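PDB 2CZD: orotidine 5'-phosphate decarboxylase from Pyrococcus horikoshii, which probably catalyses the decarboxylation of orotidine 5'-monophosphate to UMP, the last step of de novo UMP biosynthesis, as a homodimeric TIM barrel. Local coordinates for residues V40-I43 with R44-E48; R72-G76 with A77-Y81; G147-R150 with D151-E155. All blocks are in the same frame, centred on the assembly; numbering follows the deposited sequence.

In the fold
All three contacts are local and lie in the helices outside an eight-stranded parallel barrel and in the turns that follow two of them. Interactions 1 and 2 adjoin, their centres about 9 Å apart: NZ of K47 in interaction 1 reaches OD2 of D80 in a 2.8 Å salt bridge and, also at 2.8 Å, O of G78 in a probable hydrogen bond, so that helix 41-50 is tied to the turn after helix 64-76. Interaction 3 is remote, its centre about 33 Å from that of interaction 1 and 28 Å from that of interaction 2. The side chain of V74 lies about 4 Å from that of L58, a substrate-site residue, which it touches from the helix layer; the side chain of I149 is about 9 Å from those of P162 and S109, both substrate-site residues.

Interaction 1. Residues V40-I43 with R44-E48; sequences VDII and RRLKE
R45 and L46 each lie against I42, one helical turn back, in the first turns of helix 41-50. Three backbone hydrogen bonds of the i to i+4 kind set this spacing: R45 N to D41 O, L46 N to I42 O and K47 N to I43 O, all 2.9 Å, with N-H...O angles of 157° to 164°.

The side-chain contacts start from I42, whose CG1 stands anti to the backbone N (chi1 -175°) and carries CD1 over one face of the R45 guanidinium, 3.9 Å from NH1 and nearer the edge of the group than its middle. The same CG1 meets CD1 of L46 at 4.2 Å, a looser touch and the one apolar pair. R45 also lays its CG against the carbonyl of D41, 3.2 Å from that O.

The charged ends turn to other partners: R45 NH2 forms a salt bridge with E12, and K47 NZ bonds to O of G78 and pairs with D80. A serine in place of this arginine would probably leave E12 without its countercharge and I42 CD1 without the flat group it rests on.

Around the helix, R45 and L46 pack on I15 of helix 11-21, I43 and L46 on I54 of strand 53-60, and I43 on V74 of helix 64-76.

Interaction 2. Residues R72-G76 with A77-Y81; sequences RKVFG and AGADY
V74 holds CG1 anti to its backbone N (chi1 176°), which brings this methyl to 3.7 Å from CB of A79. F75, with CG anti to the carbonyl carbon (chi1 -78°), sends its ring toward the outgoing chain instead, and the turn about CB-CG presents the ring's edge to the loop: CD1 lies 3.3 Å from O of A79, with that oxygen in the ring plane, and CE1 comes to 3.9 Å from O of D80. An aromatic C-H edge thus faces two carbonyls, an arrangement in which the slightly positive rim of the ring meets oxygen. A79 is the residue shared by both side chains, for its CB also approaches CD1 of F75 at 4.3 Å.

The backbone beneath is a Schellman motif closing helix 64-76. G78, the first residue to leave helical angles, has a phi of 126°, and a CB there would collide with the carbonyl oxygen of A77. Two bonds run back into the last turn: A79 N to V74 O, 3.2 Å and fairly straight, and G78 N to F75 O, 3.0 Å, whose donor stands above the carbonyl plane. A77 N makes only weak bonds, to K73 O and V74 O. The reversal carries the chain toward strand 81-85 of the barrel, and the V74 and A79 contact fits the apolar pair that commonly flanks such a cap.

Beyond the turn, V74 packs on A56 and L58 of strand 53-60, L58 being one of the substrate-binding residues. D80 OD2 accepts from the backbone N of I54 as well as from K47, while Y81 OH bonds to E53.

Interaction 3. Residues G147-R150 with D151-E155; sequences GYIR and DRLKE
The guanidinium of R152 lies flat on the ring of Y148, its plane only 7° from that of the ring and the two centres 3.5 Å apart. This is the closely packed part of the contact, a cation-pi stack: R152 CZ sits over the ring face, 23° off the normal, and NE comes to 3.3 Å from CZ of Y148. Y148 swings CG anti to its backbone N (chi1 -180°), and R152, extended from CG to NE, reaches back alongside the helix to meet it. The stack is fixed from a second direction because NH2 of R152 also donates to O of Y148, at 2.9 Å, so one residue supplies both the ring and the carbonyl. Y148 OH bonds to D122, which pins the far end of the ring, and R145 makes a further cation-pi contact with it.

R150 grips the other end of the turn. Its chain bends at chi2 and chi3, bringing NH2 to 2.9 Å from O of L153, an acceptor in the guanidinium plane although the donor stands above the carbonyl plane; a second bond, to K154 O, is weak. CD2 of L153 covers one face of the guanidinium, 4.0 Å from CZ. Backbone bonds from D151 N to G147 O, 2.8 Å, and from R152 N to I149 O join the two segments, while those of L153 N to I149 O and R150 O are weak.

The contact loosens at K154 and E155: the K154 side chain sets off away from the helix, and E155 OE1 stays 6.0 Å from R150 NH2. The stack, though tight, is itself at the surface.

Inward, I149 and L153 pack on V136 of strand 135-137 and I159 of strand 158-161. On the side of helix 121-131, R152 touches I125, and N129 bonds to the backbone of R152 and K154.

Interaction 1. Residues V40-I43 with R44-E48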
loop_
_atom_site.group_PDB
_atom_site.type_symbol
_atom_site.label_atom_id
_atom_site.label_comp_id
_atom_site.label_asym_id
_atom_site.label_seq_id
_atom_site.Cartn_x
_atom_site.Cartn_y
_atom_site.Cartn_z
ATOM N N VAL B 40 3.711 0.562 14.707
ATOM C CA VAL B 40 3.241 -0.786 14.421
ATOM C C VAL B 40 2.971 -1.563 15.724
ATOM O O VAL B 40 2.175 -2.507 15.742
ATOM C CB VAL B 40 4.260 -1.553 13.522
ATOM C CG1 VAL B 40 5.551 -1.816 14.286
ATOM C CG2 VAL B 40 3.641 -2.851 13.011
ATOM N N ASP B 41 3.606 -1.160 16.824
ATOM C CA ASP B 41 3.375 -1.850 18.093
ATOM C C ASP B 41 1.937 -1.726 18.610
ATOM O O ASP B 41 1.570 -2.405 19.581
ATOM C CB ASP B 41 4.338 -1.357 19.179
ATOM C CG ASP B 41 5.727 -1.955 19.043
ATOM O OD1 ASP B 41 5.829 -3.168 18.779
ATOM O OD2 ASP B 41 6.726 -1.220 19.213
ATOM N N ILE B 42 1.129 -0.863 17.994
ATOM C CA ILE B 42 -0.265 -0.742 18.413
ATOM C C ILE B 42 -0.897 -2.115 18.162
ATOM O O ILE B 42 -1.845 -2.527 18.835
ATOM C CB ILE B 42 -1.038 0.361 17.598
ATOM C CG1 ILE B 42 -2.459 0.540 18.140
ATOM C CG2 ILE B 42 -1.164 -0.026 16.124
ATOM C CD1 ILE B 42 -2.527 1.075 19.549
ATOM N N ILE B 43 -0.369 -2.828 17.177
ATOM C CA ILE B 43 -0.908 -4.149 16.883
ATOM C C ILE B 43 -0.625 -5.118 18.039
ATOM O O ILE B 43 -1.498 -5.886 18.433
ATOM C CB ILE B 43 -0.311 -4.716 15.574
ATOM C CG1 ILE B 43 -0.838 -3.912 14.389
ATOM C CG2 ILE B 43 -0.696 -6.168 15.399
ATOM C CD1 ILE B 43 -0.116 -4.223 13.080
ATOM N N ARG B 44 0.586 -5.074 18.589
ATOM C CA ARG B 44 0.915 -5.975 19.687
ATOM C C ARG B 44 0.159 -5.561 20.933
ATOM O O ARG B 44 -0.300 -6.417 21.699
ATOM C CB ARG B 44 2.419 -5.998 19.980
ATOM C CG ARG B 44 2.813 -6.920 21.157
ATOM C CD ARG B 44 2.509 -8.420 20.907
ATOM N NE ARG B 44 3.363 -9.021 19.876
ATOM C CZ ARG B 44 3.122 -10.193 19.295
ATOM N NH1 ARG B 44 2.055 -10.903 19.641
ATOM N NH2 ARG B 44 3.939 -10.656 18.357
ATOM N N ARG B 45 0.020 -4.255 21.141
ATOM C CA ARG B 45 -0.709 -3.774 22.313
ATOM C C ARG B 45 -2.143 -4.301 22.241
ATOM O O ARG B 45 -2.679 -4.820 23.230
ATOM C CB ARG B 45 -0.731 -2.245 22.356
ATOM C CG ARG B 45 0.629 -1.591 22.480
ATOM C CD ARG B 45 0.510 -0.078 22.294
ATOM N NE ARG B 45 -0.461 0.481 23.226
ATOM C CZ ARG B 45 -0.840 1.754 23.252
ATOM N NH1 ARG B 45 -0.331 2.623 22.385
ATOM N NH2 ARG B 45 -1.721 2.159 24.158
ATOM N N LEU B 46 -2.760 -4.173 21.067
ATOM C CA LEU B 46 -4.122 -4.647 20.874
ATOM C C LEU B 46 -4.197 -6.160 21.090
ATOM O O LEU B 46 -5.110 -6.651 21.762
ATOM C CB LEU B 46 -4.626 -4.287 19.464
ATOM C CG LEU B 46 -5.046 -2.832 19.188
ATOM C CD1 LEU B 46 -5.158 -2.593 17.676
ATOM C CD2 LEU B 46 -6.370 -2.531 19.894
ATOM N N LYS B 47 -3.232 -6.901 20.555
ATOM C CA LYS B 47 -3.254 -8.350 20.721
ATOM C C LYS B 47 -3.134 -8.732 22.200
ATOM O O LYS B 47 -3.854 -9.602 22.677
ATOM C CB LYS B 47 -2.115 -9.009 19.923
ATOM C CG LYS B 47 -2.041 -10.527 20.067
ATOM C CD LYS B 47 -3.390 -11.196 19.738
ATOM C CE LYS B 47 -3.808 -11.012 18.270
ATOM N NZ LYS B 47 -2.931 -11.793 17.343
ATOM N N GLU B 48 -2.223 -8.079 22.915
ATOM C CA GLU B 48 -2.024 -8.387 24.329
ATOM C C GLU B 48 -3.206 -7.961 25.197
ATOM O O GLU B 48 -3.595 -8.673 26.132
ATOM C CB GLU B 48 -0.746 -7.713 24.832
ATOM C CG GLU B 48 0.540 -8.279 24.226
ATOM C CD GLU B 48 0.860 -9.677 24.729
ATOM O OE1 GLU B 48 0.749 -9.914 25.955
ATOM O OE2 GLU B 48 1.230 -10.534 23.898
#

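Interaction 2. Residues R72-G76 with A77-Y81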
loop_
_atom_site.group_PDB
_atom_site.type_symbol
_atom_site.label_atom_id
_atom_site.label_comp_id
_atom_site.label_asym_id
_atom_site.label_seq_id
_atom_site.Cartn_x
_atom_site.Cartn_y
_atom_site.Cartn_z
ATOM N N ARG B 72 6.515 -9.472 7.257
ATOM C CA ARG B 72 7.320 -9.985 8.354
ATOM C C ARG B 72 7.175 -9.098 9.582
ATOM O O ARG B 72 6.977 -9.606 10.682
ATOM C CB ARG B 72 8.789 -10.065 7.924
ATOM C CG ARG B 72 9.733 -10.661 8.953
ATOM C CD ARG B 72 11.030 -11.074 8.259
ATOM N NE ARG B 72 12.203 -10.863 9.097
ATOM C CZ ARG B 72 12.517 -11.599 10.157
ATOM N NH1 ARG B 72 11.741 -12.618 10.520
ATOM N NH2 ARG B 72 13.612 -11.317 10.858
ATOM N N LYS B 73 7.271 -7.781 9.399
ATOM C CA LYS B 73 7.139 -6.838 10.514
ATOM C C LYS B 73 5.724 -6.816 11.120
ATOM O O LYS B 73 5.553 -6.817 12.343
ATOM C CB LYS B 73 7.486 -5.430 10.023
ATOM C CG LYS B 73 7.524 -4.362 11.090
ATOM C CD LYS B 73 8.797 -4.499 11.927
ATOM C CE LYS B 73 8.948 -3.323 12.895
ATOM N NZ LYS B 73 10.183 -3.524 13.723
ATOM N N VAL B 74 4.709 -6.793 10.259
ATOM C CA VAL B 74 3.322 -6.717 10.709
ATOM C C VAL B 74 2.807 -8.025 11.325
ATOM O O VAL B 74 2.162 -7.989 12.376
ATOM C CB VAL B 74 2.444 -6.231 9.524
ATOM C CG1 VAL B 74 0.985 -6.215 9.894
ATOM C CG2 VAL B 74 2.875 -4.819 9.146
ATOM N N PHE B 75 3.079 -9.174 10.708
ATOM C CA PHE B 75 2.668 -10.446 11.328
ATOM C C PHE B 75 3.489 -10.564 12.610
ATOM O O PHE B 75 3.007 -11.060 13.635
ATOM C CB PHE B 75 2.983 -11.641 10.427
ATOM C CG PHE B 75 2.005 -11.825 9.285
ATOM C CD1 PHE B 75 0.633 -11.954 9.525
ATOM C CD2 PHE B 75 2.462 -11.940 7.980
ATOM C CE1 PHE B 75 -0.264 -12.203 8.465
ATOM C CE2 PHE B 75 1.583 -12.182 6.929
ATOM C CZ PHE B 75 0.218 -12.315 7.167
ATOM N N GLY B 76 4.731 -10.089 12.539
ATOM C CA GLY B 76 5.626 -10.115 13.688
ATOM C C GLY B 76 5.104 -9.353 14.897
ATOM O O GLY B 76 5.322 -9.749 16.050
ATOM N N ALA B 77 4.392 -8.265 14.634
ATOM C CA ALA B 77 3.822 -7.432 15.688
ATOM C C ALA B 77 2.528 -8.007 16.247
ATOM O O ALA B 77 2.017 -7.517 17.250
ATOM C CB ALA B 77 3.587 -6.011 15.154
ATOM N N GLY B 78 1.990 -9.038 15.596
ATOM C CA GLY B 78 0.779 -9.645 16.107
ATOM C C GLY B 78 -0.394 -9.773 15.158
ATOM O O GLY B 78 -1.432 -10.320 15.545
ATOM N N ALA B 79 -0.269 -9.272 13.930
ATOM C CA ALA B 79 -1.377 -9.416 12.986
ATOM C C ALA B 79 -1.608 -10.877 12.672
ATOM O O ALA B 79 -0.659 -11.662 12.579
ATOM C CB ALA B 79 -1.085 -8.661 11.659
ATOM N N ASP B 80 -2.876 -11.237 12.506
ATOM C CA ASP B 80 -3.249 -12.592 12.147
ATOM C C ASP B 80 -3.526 -12.702 10.654
ATOM O O ASP B 80 -3.403 -13.780 10.083
ATOM C CB ASP B 80 -4.483 -13.027 12.935
ATOM C CG ASP B 80 -4.195 -13.136 14.403
ATOM O OD1 ASP B 80 -3.509 -14.108 14.810
ATOM O OD2 ASP B 80 -4.641 -12.238 15.137
ATOM N N TYR B 81 -3.915 -11.588 10.028
ATOM C CA TYR B 81 -4.200 -11.583 8.587
ATOM C C TYR B 81 -3.737 -10.277 7.988
ATOM O O TYR B 81 -3.793 -9.238 8.638
ATOM C CB TYR B 81 -5.708 -11.683 8.272
ATOM C CG TYR B 81 -6.441 -12.780 8.986
ATOM C CD1 TYR B 81 -6.928 -12.576 10.278
ATOM C CD2 TYR B 81 -6.612 -14.030 8.397
ATOM C CE1 TYR B 81 -7.573 -13.604 10.969
ATOM C CE2 TYR B 81 -7.257 -15.072 9.087
ATOM C CZ TYR B 81 -7.724 -14.842 10.370
ATOM O OH TYR B 81 -8.298 -15.879 11.076
#

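Interaction 3. Residues G147-R150 with D151-E155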
loop_
_atom_site.group_PDB
_atom_site.type_symbol
_atom_site.label_atom_id
_atom_site.label_comp_id
_atom_site.label_asym_id
_atom_site.label_seq_id
_atom_site.Cartn_x
_atom_site.Cartn_y
_atom_site.Cartn_z
ATOM N N GLY B 147 -23.266 -11.866 -3.394
ATOM C CA GLY B 147 -23.655 -13.082 -4.084
ATOM C C GLY B 147 -22.875 -13.308 -5.369
ATOM O O GLY B 147 -22.489 -14.436 -5.680
ATOM N N TYR B 148 -22.625 -12.227 -6.107
ATOM C CA TYR B 148 -21.901 -12.316 -7.370
ATOM C C TYR B 148 -20.541 -12.949 -7.122
ATOM O O TYR B 148 -20.103 -13.838 -7.853
ATOM C CB TYR B 148 -21.694 -10.928 -7.971
ATOM C CG TYR B 148 -20.957 -10.950 -9.288
ATOM C CD1 TYR B 148 -21.650 -10.985 -10.490
ATOM C CD2 TYR B 148 -19.570 -10.954 -9.331
ATOM C CE1 TYR B 148 -20.975 -11.020 -11.712
ATOM C CE2 TYR B 148 -18.880 -10.995 -10.553
ATOM C CZ TYR B 148 -19.598 -11.025 -11.737
ATOM O OH TYR B 148 -18.935 -11.034 -12.947
ATOM N N ILE B 149 -19.871 -12.470 -6.086
ATOM C CA ILE B 149 -18.555 -12.998 -5.763
ATOM C C ILE B 149 -18.655 -14.427 -5.230
ATOM O O ILE B 149 -17.881 -15.304 -5.629
ATOM C CB ILE B 149 -17.827 -12.054 -4.754
ATOM C CG1 ILE B 149 -17.494 -10.742 -5.493
ATOM C CG2 ILE B 149 -16.606 -12.745 -4.136
ATOM C CD1 ILE B 149 -16.946 -9.625 -4.606
ATOM N N ARG B 150 -19.602 -14.657 -4.338
ATOM C CA ARG B 150 -19.783 -15.980 -3.763
ATOM C C ARG B 150 -20.020 -17.045 -4.844
ATOM O O ARG B 150 -19.514 -18.171 -4.727
ATOM C CB ARG B 150 -20.968 -15.944 -2.774
ATOM C CG ARG B 150 -21.244 -17.255 -2.050
ATOM C CD ARG B 150 -20.123 -17.622 -1.058
ATOM N NE ARG B 150 -18.983 -18.298 -1.682
ATOM C CZ ARG B 150 -17.788 -18.437 -1.101
ATOM N NH1 ARG B 150 -17.561 -17.929 0.111
ATOM N NH2 ARG B 150 -16.830 -19.110 -1.728
ATOM N N ASP B 151 -20.772 -16.693 -5.888
ATOM C CA ASP B 151 -21.078 -17.654 -6.946
ATOM C C ASP B 151 -19.857 -18.021 -7.789
ATOM O O ASP B 151 -19.888 -19.022 -8.510
ATOM C CB ASP B 151 -22.154 -17.105 -7.890
ATOM C CG ASP B 151 -23.513 -16.954 -7.224
ATOM O OD1 ASP B 151 -23.745 -17.587 -6.175
ATOM O OD2 ASP B 151 -24.354 -16.205 -7.773
ATOM N N ARG B 152 -18.795 -17.216 -7.717
ATOM C CA ARG B 152 -17.599 -17.467 -8.515
ATOM C C ARG B 152 -16.404 -17.916 -7.690
ATOM O O ARG B 152 -15.425 -18.435 -8.234
ATOM C CB ARG B 152 -17.237 -16.193 -9.287
ATOM C CG ARG B 152 -18.263 -15.866 -10.344
ATOM C CD ARG B 152 -18.192 -14.439 -10.833
ATOM N NE ARG B 152 -19.145 -14.282 -11.929
ATOM C CZ ARG B 152 -20.471 -14.280 -11.791
ATOM N NH1 ARG B 152 -21.246 -14.154 -12.865
ATOM N NH2 ARG B 152 -21.037 -14.367 -10.587
ATOM N N LEU B 153 -16.507 -17.729 -6.379
ATOM C CA LEU B 153 -15.429 -18.035 -5.449
ATOM C C LEU B 153 -15.454 -19.448 -4.886
ATOM O O LEU B 153 -16.503 -19.942 -4.462
ATOM C CB LEU B 153 -15.463 -17.024 -4.290
ATOM C CG LEU B 153 -14.301 -16.991 -3.281
ATOM C CD1 LEU B 153 -13.035 -16.425 -3.935
ATOM C CD2 LEU B 153 -14.699 -16.080 -2.110
ATOM N N LYS B 154 -14.289 -20.099 -4.877
ATOM C CA LYS B 154 -14.193 -21.461 -4.351
ATOM C C LYS B 154 -14.653 -21.551 -2.887
ATOM O O LYS B 154 -14.360 -20.681 -2.054
ATOM C CB LYS B 154 -12.747 -21.958 -4.461
ATOM C CG LYS B 154 -12.562 -23.443 -4.207
ATOM C CD LYS B 154 -11.080 -23.768 -4.052
ATOM C CE LYS B 154 -10.303 -23.422 -5.290
ATOM N NZ LYS B 154 -10.566 -24.385 -6.389
ATOM N N GLU B 155 -15.383 -22.617 -2.567
ATOM C CA GLU B 155 -15.840 -22.801 -1.199
ATOM C C GLU B 155 -14.591 -22.961 -0.343
ATOM O O GLU B 155 -13.556 -23.468 -0.798
ATOM C CB GLU B 155 -16.725 -24.047 -1.085
ATOM C CG GLU B 155 -16.027 -25.324 -1.522
ATOM C CD GLU B 155 -16.240 -25.671 -2.986
ATOM O OE1 GLU B 155 -16.437 -24.764 -3.831
ATOM O OE2 GLU B 155 -16.201 -26.881 -3.305
#